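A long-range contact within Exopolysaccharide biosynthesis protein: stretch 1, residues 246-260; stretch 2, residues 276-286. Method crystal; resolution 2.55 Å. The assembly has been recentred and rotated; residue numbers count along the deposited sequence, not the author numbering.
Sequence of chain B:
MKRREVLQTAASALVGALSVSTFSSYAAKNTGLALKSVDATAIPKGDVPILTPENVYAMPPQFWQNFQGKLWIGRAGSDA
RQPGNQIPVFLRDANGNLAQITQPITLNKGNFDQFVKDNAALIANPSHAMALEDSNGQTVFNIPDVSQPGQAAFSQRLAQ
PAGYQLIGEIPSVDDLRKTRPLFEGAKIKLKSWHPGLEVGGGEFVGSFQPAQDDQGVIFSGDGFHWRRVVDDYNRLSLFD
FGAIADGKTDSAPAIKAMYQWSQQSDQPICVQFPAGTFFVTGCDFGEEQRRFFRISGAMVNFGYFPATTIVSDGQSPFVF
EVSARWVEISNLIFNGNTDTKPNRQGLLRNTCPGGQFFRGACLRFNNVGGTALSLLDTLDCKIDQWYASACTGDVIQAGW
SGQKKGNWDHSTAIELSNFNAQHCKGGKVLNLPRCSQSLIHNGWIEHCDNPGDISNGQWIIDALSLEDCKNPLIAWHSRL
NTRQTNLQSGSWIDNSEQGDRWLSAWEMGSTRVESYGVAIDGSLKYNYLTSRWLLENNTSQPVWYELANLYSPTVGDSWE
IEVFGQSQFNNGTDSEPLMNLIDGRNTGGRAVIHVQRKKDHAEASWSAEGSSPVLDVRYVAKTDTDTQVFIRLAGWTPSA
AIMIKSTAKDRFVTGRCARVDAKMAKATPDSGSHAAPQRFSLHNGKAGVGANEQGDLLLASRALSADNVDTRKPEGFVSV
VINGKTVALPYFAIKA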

# COMPACT_ATOMS: atom_id res chain seq x y z
N ASP B 246 -23.50 22.44 -14.92
CA ASP B 246 -23.61 22.84 -16.35
C ASP B 246 -22.25 23.31 -16.89
O ASP B 246 -22.18 23.59 -18.10
N GLY B 247 -21.22 23.40 -16.04
CA GLY B 247 -19.84 23.76 -16.43
C GLY B 247 -19.71 25.21 -16.91
O GLY B 247 -18.63 25.55 -17.42
N LYS B 248 -20.76 26.02 -16.74
CA LYS B 248 -20.82 27.44 -17.19
C LYS B 248 -21.04 28.36 -15.99
O LYS B 248 -20.24 29.31 -15.82
N THR B 249 -22.10 28.12 -15.21
CA THR B 249 -22.51 28.93 -14.04
C THR B 249 -21.44 28.82 -12.94
O THR B 249 -21.12 27.68 -12.55
N ASP B 250 -20.94 29.96 -12.46
CA ASP B 250 -19.92 30.03 -11.38
C ASP B 250 -20.53 29.42 -10.11
O ASP B 250 -21.55 29.95 -9.63
N SER B 251 -19.92 28.35 -9.60
CA SER B 251 -20.33 27.63 -8.37
C SER B 251 -19.42 28.02 -7.20
O SER B 251 -19.46 27.32 -6.17
N ALA B 252 -18.63 29.09 -7.34
CA ALA B 252 -17.77 29.65 -6.28
C ALA B 252 -18.62 30.10 -5.10
O ALA B 252 -18.29 29.78 -3.96
N PRO B 253 -19.74 30.83 -5.31
CA PRO B 253 -20.62 31.23 -4.20
C PRO B 253 -21.10 30.03 -3.36
O PRO B 253 -21.09 30.14 -2.15
N ALA B 254 -21.51 28.95 -4.03
CA ALA B 254 -21.98 27.69 -3.40
C ALA B 254 -20.85 27.06 -2.58
O ALA B 254 -21.10 26.69 -1.42
N ILE B 255 -19.65 26.97 -3.17
CA ILE B 255 -18.43 26.39 -2.53
C ILE B 255 -18.08 27.21 -1.28
O ILE B 255 -17.79 26.59 -0.24
N LYS B 256 -18.12 28.54 -1.38
CA LYS B 256 -17.86 29.48 -0.26
C LYS B 256 -18.94 29.31 0.82
O LYS B 256 -18.58 29.31 2.01
N ALA B 257 -20.21 29.18 0.41
CA ALA B 257 -21.38 29.02 1.31
C ALA B 257 -21.27 27.71 2.09
O ALA B 257 -21.39 27.75 3.33
N MET B 258 -21.06 26.59 1.38
CA MET B 258 -20.97 25.23 1.97
C MET B 258 -19.75 25.16 2.90
O MET B 258 -19.85 24.50 3.95
N TYR B 259 -18.65 25.81 2.51
CA TYR B 259 -17.40 25.87 3.32
C TYR B 259 -17.69 26.57 4.65
O TYR B 259 -17.44 25.97 5.71
N GLN B 260 -18.19 27.80 4.58
CA GLN B 260 -18.44 28.66 5.77
C GLN B 260 -19.46 27.98 6.69
O GLN B 260 -19.30 28.08 7.92
N GLY B 276 -20.43 15.56 -12.12
CA GLY B 276 -20.64 16.51 -13.23
C GLY B 276 -19.49 17.49 -13.40
O GLY B 276 -18.51 17.39 -12.63
N THR B 277 -19.60 18.39 -14.38
CA THR B 277 -18.62 19.46 -14.68
C THR B 277 -19.08 20.76 -14.02
O THR B 277 -20.25 21.14 -14.24
N PHE B 278 -18.20 21.42 -13.25
CA PHE B 278 -18.50 22.65 -12.47
C PHE B 278 -17.51 23.76 -12.82
O PHE B 278 -16.29 23.48 -12.89
N PHE B 279 -18.02 24.97 -13.04
CA PHE B 279 -17.22 26.21 -13.25
C PHE B 279 -16.99 26.89 -11.90
O PHE B 279 -17.98 27.18 -11.19
N VAL B 280 -15.72 27.12 -11.55
CA VAL B 280 -15.29 27.67 -10.23
C VAL B 280 -14.27 28.79 -10.48
O VAL B 280 -13.18 28.48 -11.01
N THR B 281 -14.60 30.03 -10.12
CA THR B 281 -13.66 31.17 -10.06
C THR B 281 -12.84 31.05 -8.77
O THR B 281 -13.32 30.40 -7.82
N GLY B 282 -11.65 31.66 -8.74
CA GLY B 282 -10.71 31.64 -7.60
C GLY B 282 -11.42 31.85 -6.27
O GLY B 282 -11.97 32.94 -6.05
N CYS B 283 -11.40 30.82 -5.40
CA CYS B 283 -11.96 30.85 -4.03
C CYS B 283 -10.82 31.09 -3.02
O CYS B 283 -9.92 30.23 -2.94
N ASP B 284 -10.87 32.22 -2.31
CA ASP B 284 -9.85 32.63 -1.31
C ASP B 284 -10.40 32.39 0.10
O ASP B 284 -11.24 33.20 0.55
N PHE B 285 -9.94 31.33 0.77
CA PHE B 285 -10.18 31.03 2.21
C PHE B 285 -8.88 31.32 2.98
O PHE B 285 -8.56 30.57 3.93
N GLY B 286 -8.17 32.38 2.59
CA GLY B 286 -6.77 32.63 2.98
C GLY B 286 -6.64 33.44 4.25
O GLY B 286 -7.68 33.86 4.80

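Packing of the loop and helix of residues 246-260 against the strands and connecting loop of residues 276-286, which together bury 767 Å². The contact runs from a polar loop end, at G247 to S251, to a mostly apolar helical end, at A252 to Y259. At the loop end the main bump is F279, whose CB points toward the first stretch. In the t rotamer its ring lies along the backbone of G247 to D250: K248 O is 3.1 Å from F279 CD2, G247 O is 3.6 Å from F279 CB, and the carbonyl carbon of T249 sits at the ring edge. The CB atoms of K248 and T249 point away, and the ring meets their main chain; beside it D250 CB lies 3.9 Å from F279 CD2. G247 has no side chain, and a CB there would come within a tight 3.1 Å of T277 CG2; its positive phi also favours glycine. D246 (chi1 p) braces the loop through its carboxylate.

D250 is the polar clasp. Its CB points sideways, but the t rotamer brings the carboxylate nearer, where D250 OD1 accepts from T281 N (3.1 Å) and D250 OD2 from T281 OG1 (2.7 Å), the threonine being in rotamer p. D250 OD1 also accepts from A252 N (3.1 Å), tying the clasp to the first turn of the helix. Next to it, F279 O receives both S251 N (2.8 Å) and S251 OG (2.9 Å); with chi1 p, S251 OG also lies 3.4 Å from V280 CG2 and at the edge of the F278 ring. Water 1 bridges the backbones, donating to T249 O (2.6 Å) and accepting from F279 N (3.0 Å).

Along the helix, A252 CB is 3.3 Å from T281 OG1 and 3.8 Å from C283 SG. I255, pointing toward the second stretch in rotamer m, spreads its branches: I255 CD1 reaches V280 CG2 at 3.4 Å, while I255 CG2 lies 4.1 Å from C283 SG and 4.0 Å from F285 CZ. F285 (chi1 m) is the second large bump, its ring filling the hollow lined by I255, K256 and Y259. Its edge faces K256 CA, 4.1 Å from F285 CE1, and its ring meets that of Y259 (chi1 t) obliquely, centroids 4.4 Å apart and planes at 50°, with Y259 CD2 3.2 Å from F285 CD1. Water 2 donates to F285 O (2.7 Å) and makes a weak bond with Y259 OH (3.5 Å).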

# COMPACT_ATOMS: atom_id res chain seq x y z
CB ASP B 246 -24.70 23.89 -16.55
CG ASP B 246 -24.41 25.26 -15.96
OD1 ASP B 246 -23.36 25.41 -15.31
OD2 ASP B 246 -25.24 26.16 -16.15
CB LYS B 248 -21.97 27.65 -18.18
CG LYS B 248 -21.92 26.82 -19.46
CD LYS B 248 -20.54 26.72 -20.06
CE LYS B 248 -20.57 26.31 -21.51
NZ LYS B 248 -19.22 26.40 -22.12
CB THR B 249 -23.88 28.51 -13.51
OG1 THR B 249 -24.76 28.35 -14.63
CG2 THR B 249 -24.47 29.50 -12.53
CB ASP B 250 -19.45 31.47 -11.16
CG ASP B 250 -18.26 31.60 -10.22
OD1 ASP B 250 -17.66 30.56 -9.88
OD2 ASP B 250 -17.94 32.75 -9.85
CB SER B 251 -20.34 26.14 -8.59
OG SER B 251 -19.06 25.68 -9.00
CB ALA B 252 -16.92 30.78 -6.82
CB PRO B 253 -21.81 31.91 -4.89
CG PRO B 253 -21.23 32.40 -6.20
CD PRO B 253 -20.23 31.34 -6.60
CB ALA B 254 -22.48 26.74 -4.47
CB ILE B 255 -17.26 26.33 -3.54
CG1 ILE B 255 -17.52 25.29 -4.63
CG2 ILE B 255 -15.94 26.08 -2.83
CD1 ILE B 255 -16.62 25.41 -5.84
CB LYS B 256 -17.81 30.93 -0.76
CG LYS B 256 -16.59 31.27 -1.62
CD LYS B 256 -16.36 32.75 -1.77
CE LYS B 256 -15.39 33.10 -2.88
NZ LYS B 256 -16.08 33.72 -4.04
CB ALA B 257 -22.66 29.09 0.51
CB MET B 258 -20.86 24.14 0.90
CG MET B 258 -20.98 22.74 1.47
SD MET B 258 -21.10 21.46 0.20
CE MET B 258 -21.61 20.06 1.19
CB TYR B 259 -16.27 26.60 2.60
CG TYR B 259 -14.98 26.59 3.38
CD1 TYR B 259 -14.38 25.39 3.72
CD2 TYR B 259 -14.39 27.76 3.83
CE1 TYR B 259 -13.21 25.35 4.46
CE2 TYR B 259 -13.21 27.74 4.57
CZ TYR B 259 -12.62 26.52 4.89
OH TYR B 259 -11.47 26.46 5.61
CB GLN B 260 -18.91 30.06 5.36
CG GLN B 260 -18.60 31.12 6.39
CD GLN B 260 -19.61 32.25 6.40
OE1 GLN B 260 -20.81 32.02 6.51
NE2 GLN B 260 -19.12 33.47 6.31
CB THR B 277 -18.43 19.63 -16.19
OG1 THR B 277 -18.08 18.36 -16.73
CG2 THR B 277 -17.37 20.65 -16.55
CB PHE B 278 -18.47 22.35 -10.97
CG PHE B 278 -19.59 21.45 -10.51
CD1 PHE B 278 -19.48 20.07 -10.64
CD2 PHE B 278 -20.75 21.97 -9.97
CE1 PHE B 278 -20.51 19.24 -10.23
CE2 PHE B 278 -21.78 21.14 -9.56
CZ PHE B 278 -21.66 19.78 -9.69
CB PHE B 279 -17.92 27.15 -14.23
CG PHE B 279 -17.17 28.43 -14.50
CD1 PHE B 279 -15.92 28.40 -15.10
CD2 PHE B 279 -17.71 29.66 -14.14
CE1 PHE B 279 -15.23 29.58 -15.34
CE2 PHE B 279 -17.01 30.83 -14.39
CZ PHE B 279 -15.77 30.79 -14.98
CB VAL B 280 -14.71 26.57 -9.32
CG1 VAL B 280 -14.29 27.11 -7.96
CG2 VAL B 280 -15.67 25.40 -9.15
CB THR B 281 -14.39 32.52 -10.14
OG1 THR B 281 -15.39 32.56 -9.13
CG2 THR B 281 -15.02 32.76 -11.49
CB CYS B 283 -12.67 29.54 -3.70
SG CYS B 283 -14.22 29.31 -4.62
CB ASP B 284 -9.41 34.08 -1.53
CG ASP B 284 -8.10 34.45 -0.86
OD1 ASP B 284 -7.86 33.99 0.28
OD2 ASP B 284 -7.31 35.18 -1.49
CB PHE B 285 -10.62 29.58 2.40
CG PHE B 285 -11.62 29.07 1.39
CD1 PHE B 285 -12.95 29.45 1.46
CD2 PHE B 285 -11.23 28.19 0.39
CE1 PHE B 285 -13.87 28.97 0.54
CE2 PHE B 285 -12.15 27.71 -0.53
CZ PHE B 285 -13.47 28.10 -0.46
O HOH W 1 -21.01 25.08 -12.69
O HOH W 2 -8.53 27.94 4.49